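Local coordinates for ActII protein (Streptomyces coelicolor, PDB 2OPT), which is a TetR-family transcriptional repressor that binds actinorhodin or its biosynthetic precursor (S)-DNPA and probably acts by binding cis-regulatory DNA, at the interface of chains A and B. Coordinates in Å, arbitrary orientation; residue numbers count along the deposited sequence, not the author numbering. Chains: chain A/B, ActII protein.

The interface of chains A and B. Residues chain A 173, 177, 182, 185; chain B 111-112.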
# COMPACT_ATOMS: atom_id res chain seq x y z
N TYR A 173 19.06 3.39 -17.57
CA TYR A 173 18.41 2.50 -18.50
C TYR A 173 17.35 3.28 -19.28
O TYR A 173 17.40 3.35 -20.49
CB TYR A 173 17.78 1.32 -17.77
CG TYR A 173 17.17 0.33 -18.71
CD1 TYR A 173 17.96 -0.34 -19.62
CD2 TYR A 173 15.81 0.04 -18.67
CE1 TYR A 173 17.41 -1.26 -20.49
CE2 TYR A 173 15.25 -0.88 -19.52
CZ TYR A 173 16.06 -1.52 -20.44
OH TYR A 173 15.53 -2.45 -21.32
N LEU A 177 17.22 4.51 -23.44
CA LEU A 177 16.31 3.74 -24.31
C LEU A 177 16.19 4.43 -25.66
O LEU A 177 16.34 5.67 -25.73
CB LEU A 177 14.93 3.67 -23.66
CG LEU A 177 14.33 2.39 -23.03
CD1 LEU A 177 15.32 1.29 -22.61
CD2 LEU A 177 13.39 2.79 -21.89
N PHE A 182 10.59 4.59 -27.10
CA PHE A 182 10.07 4.86 -25.75
C PHE A 182 10.12 6.36 -25.43
O PHE A 182 10.77 6.77 -24.45
CB PHE A 182 10.81 4.02 -24.71
CG PHE A 182 10.63 2.53 -24.91
CD1 PHE A 182 9.55 1.86 -24.33
CD2 PHE A 182 11.54 1.80 -25.69
CE1 PHE A 182 9.36 0.46 -24.54
CE2 PHE A 182 11.37 0.43 -25.88
CZ PHE A 182 10.27 -0.24 -25.31
N LEU A 185 8.96 7.25 -21.81
CA LEU A 185 9.87 6.76 -20.78
C LEU A 185 11.19 7.52 -20.76
O LEU A 185 11.71 7.79 -19.68
CB LEU A 185 10.13 5.25 -20.88
CG LEU A 185 8.91 4.36 -20.68
CD1 LEU A 185 9.39 2.93 -20.66
CD2 LEU A 185 8.13 4.65 -19.44
N MET B 111 7.69 -2.49 -19.33
CA MET B 111 8.18 -1.31 -20.04
C MET B 111 7.22 -0.84 -21.11
O MET B 111 6.90 0.31 -21.18
CB MET B 111 9.50 -1.63 -20.73
CG MET B 111 10.71 -1.10 -20.02
SD MET B 111 12.12 -1.88 -20.79
CE MET B 111 12.21 -0.96 -22.33
N VAL B 112 6.76 -1.75 -21.95
CA VAL B 112 5.87 -1.42 -23.03
C VAL B 112 4.60 -0.86 -22.39
O VAL B 112 4.08 0.14 -22.87
CB VAL B 112 5.59 -2.71 -23.89
CG1 VAL B 112 4.43 -2.50 -24.91
CG2 VAL B 112 6.84 -3.09 -24.60
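B:Met111 reaches across to A:Tyr173 and A:Phe182 as a chain whose extended chi2 (168°) carries the thioether sulphur out to the tyrosine, while the bend at chi3 (75°) turns the terminal methyl toward the phenylalanine. With CG anti to the backbone N (chi1 -176°), the A:Tyr173 side chain reaches out from helix 164-175 and meets the methionine tip to tip. The sulphur SD of B:Met111 lies at the edge of the tyrosine ring, in its plane, 3.5 Å from CE2 of A:Tyr173. The phenol oxygen OH of A:Tyr173 also comes close, 3.5 Å from SD of B:Met111. Replacing this tyrosine with an alanine would probably open a gap beside the sulphur and leave the methionine tip freer to turn about chi3.

A:Phe182 crosses the methionine at about a right angle. CE of B:Met111 sits over one face of the A:Phe182 ring in a CH-pi contact, 3.9 Å from the centroid and shifted toward the rim at CZ. A:Leu177 closes in on the same methyl, and its CD1 lies 3.6 Å above one face of the A:Tyr173 ring, toward the rim, and probably helps to steady it. The contact is mainly apolar, and no N or O of one chain lies within bonding reach of the other. It sets the start of helix 108-122 of chain B against the end of helix 164-175, the loop after it and the short helix 183-187 in chain A. This peripheral patch recurs with the chains exchanged in the two-fold interface, likely that of the functional homodimer typical of TetR repressors. Near the methionine backbone, the methyl CD1 of A:Leu185 rests 3.6 Å from the carbonyl O of B:Met111.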